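PDB 2JFN: glutamate racemase from Escherichia coli, which belongs to the aspartate/glutamate racemase family of two-domain alpha/beta enzymes and holds glutamic acid in a pocket between its domains. Local coordinates for residues Ser29-Leu34 and Leu168-Leu173. Residues are numbered along the deposited sequence; the frame is centred on the assembly and turned at random.
Sequences SGVGGL and LAEAKL. With GLU (glutamic acid), chain B.
Glu-170 reaches from helix 163-174 to the backbone of the glycine-rich segment 29-34, which leads into helix 33-43. Its chain bends at chi2 (-73°), which turns CD towards that segment. Val-31 N donates to Glu-170 OE1 at 3.0 Å. The bond is fairly straight (162°) and meets the syn side of OE1, 28° out of the carboxylate plane. OE1 is gripped twice, since His-206 NE2 also bonds to it. His-206 ND1 in turn bonds glutamic acid, so Glu-170 holds a pocket residue from the second shell. OE2 pairs with His-174 NE2, so both oxygens help to fix the carboxylate. Gly-30 CA also lies close, 3.4 Å from Glu-170 OE1.

The tight part is centred on Val-31. Its CG2 sits 3.4 Å from Glu-170 OE1, and its CB meets Leu-173 CD1 at 3.8 Å. The same Leu-173 CD1 touches Leu-34 CD1, also at 3.8 Å. The other side of the helix is looser and partly exposed: Ala-171 points away, and the end of Lys-172 runs off to a salt bridge with Glu-213.

At the start of segment 29-34, Ser-29 OG donates to glutamic acid OE2 (2.6 Å). The arrangement joins a strand-to-helix turn of one alpha/beta domain to a helix of the other, at the interdomain ligand pocket of this racemase family.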
loop_
_atom_site.group_PDB
_atom_site.type_symbol
_atom_site.label_atom_id
_atom_site.label_comp_id
_atom_site.label_asym_id
_atom_site.label_seq_id
_atom_site.Cartn_x
_atom_site.Cartn_y
_atom_site.Cartn_z
ATOM N N SER A 29 7.000 -1.464 -1.104
ATOM C CA SER A 29 8.334 -1.552 -0.532
ATOM C C SER A 29 8.406 -2.809 0.349
ATOM O O SER A 29 9.474 -3.396 0.526
ATOM C CB SER A 29 8.611 -0.311 0.311
ATOM O OG SER A 29 7.633 -0.192 1.327
ATOM N N GLY A 30 7.262 -3.220 0.891
ATOM C CA GLY A 30 7.223 -4.400 1.737
ATOM C C GLY A 30 5.948 -5.214 1.639
ATOM O O GLY A 30 5.501 -5.551 0.538
ATOM N N VAL A 31 5.344 -5.524 2.784
ATOM C CA VAL A 31 4.122 -6.322 2.806
ATOM C C VAL A 31 2.819 -5.522 2.663
ATOM O O VAL A 31 1.770 -6.104 2.394
ATOM C CB VAL A 31 4.022 -7.183 4.108
ATOM C CG1 VAL A 31 5.200 -8.151 4.192
ATOM C CG2 VAL A 31 3.996 -6.288 5.346
ATOM N N GLY A 32 2.881 -4.205 2.836
ATOM C CA GLY A 32 1.673 -3.396 2.740
ATOM C C GLY A 32 0.894 -3.602 1.452
ATOM O O GLY A 32 -0.336 -3.549 1.444
ATOM N N GLY A 33 1.614 -3.832 0.359
ATOM C CA GLY A 33 0.976 -4.043 -0.929
ATOM C C GLY A 33 -0.042 -5.163 -0.891
ATOM O O GLY A 33 -1.012 -5.137 -1.634
ATOM N N LEU A 34 0.169 -6.137 -0.010
ATOM C CA LEU A 34 -0.740 -7.263 0.115
ATOM C C LEU A 34 -2.151 -6.865 0.546
ATOM O O LEU A 34 -3.106 -7.555 0.208
ATOM C CB LEU A 34 -0.176 -8.293 1.098
ATOM C CG LEU A 34 1.104 -8.996 0.630
ATOM C CD1 LEU A 34 1.646 -9.859 1.760
ATOM C CD2 LEU A 34 0.805 -9.841 -0.607
ATOM N N LEU A 168 5.559 -2.812 12.757
ATOM C CA LEU A 168 4.665 -3.722 13.454
ATOM C C LEU A 168 3.945 -4.575 12.416
ATOM O O LEU A 168 3.771 -5.781 12.603
ATOM C CB LEU A 168 3.661 -2.932 14.305
ATOM C CG LEU A 168 4.285 -2.261 15.532
ATOM C CD1 LEU A 168 3.249 -1.420 16.247
ATOM C CD2 LEU A 168 4.843 -3.329 16.460
ATOM N N ALA A 169 3.549 -3.948 11.311
ATOM C CA ALA A 169 2.859 -4.661 10.238
ATOM C C ALA A 169 3.821 -5.670 9.611
ATOM O O ALA A 169 3.451 -6.819 9.363
ATOM C CB ALA A 169 2.352 -3.671 9.172
ATOM N N GLU A 170 5.054 -5.241 9.352
ATOM C CA GLU A 170 6.050 -6.148 8.780
ATOM C C GLU A 170 6.214 -7.343 9.716
ATOM O O GLU A 170 6.123 -8.493 9.291
ATOM C CB GLU A 170 7.401 -5.441 8.609
ATOM C CG GLU A 170 7.484 -4.501 7.411
ATOM C CD GLU A 170 7.562 -5.236 6.073
ATOM O OE1 GLU A 170 7.036 -4.702 5.070
ATOM O OE2 GLU A 170 8.156 -6.338 6.016
ATOM N N ALA A 171 6.443 -7.064 10.997
ATOM C CA ALA A 171 6.615 -8.127 11.983
ATOM C C ALA A 171 5.450 -9.104 11.947
ATOM O O ALA A 171 5.645 -10.321 11.907
ATOM C CB ALA A 171 6.739 -7.529 13.376
ATOM N N LYS A 172 4.233 -8.575 11.962
ATOM C CA LYS A 172 3.056 -9.425 11.951
ATOM C C LYS A 172 3.054 -10.445 10.819
ATOM O O LYS A 172 2.866 -11.639 11.061
ATOM C CB LYS A 172 1.782 -8.579 11.881
ATOM C CG LYS A 172 0.510 -9.410 11.905
ATOM C CD LYS A 172 -0.735 -8.529 11.858
ATOM C CE LYS A 172 -2.001 -9.369 11.917
ATOM N NZ LYS A 172 -3.214 -8.517 11.912
ATOM N N LEU A 173 3.260 -9.990 9.587
ATOM C CA LEU A 173 3.253 -10.910 8.460
ATOM C C LEU A 173 4.507 -11.778 8.404
ATOM O O LEU A 173 4.602 -12.687 7.584
ATOM C CB LEU A 173 3.075 -10.155 7.137
ATOM C CG LEU A 173 1.815 -9.300 6.921
ATOM C CD1 LEU A 173 1.305 -9.525 5.505
ATOM C CD2 LEU A 173 0.735 -9.647 7.927
HETATM N N GLU B . 3.440 0.393 2.191
HETATM C CA GLU B . 3.981 1.633 2.756
HETATM C C GLU B . 3.342 2.809 2.041
HETATM O O GLU B . 2.107 2.753 1.693
HETATM C CB GLU B . 5.507 1.662 2.579
HETATM C CG GLU B . 6.194 2.112 3.888
HETATM C CD GLU B . 7.663 2.435 3.649
HETATM O OE1 GLU B . 8.209 3.318 4.305
HETATM O OE2 GLU B . 8.319 1.811 2.809
HETATM O OXT GLU B . 4.024 3.858 1.795
#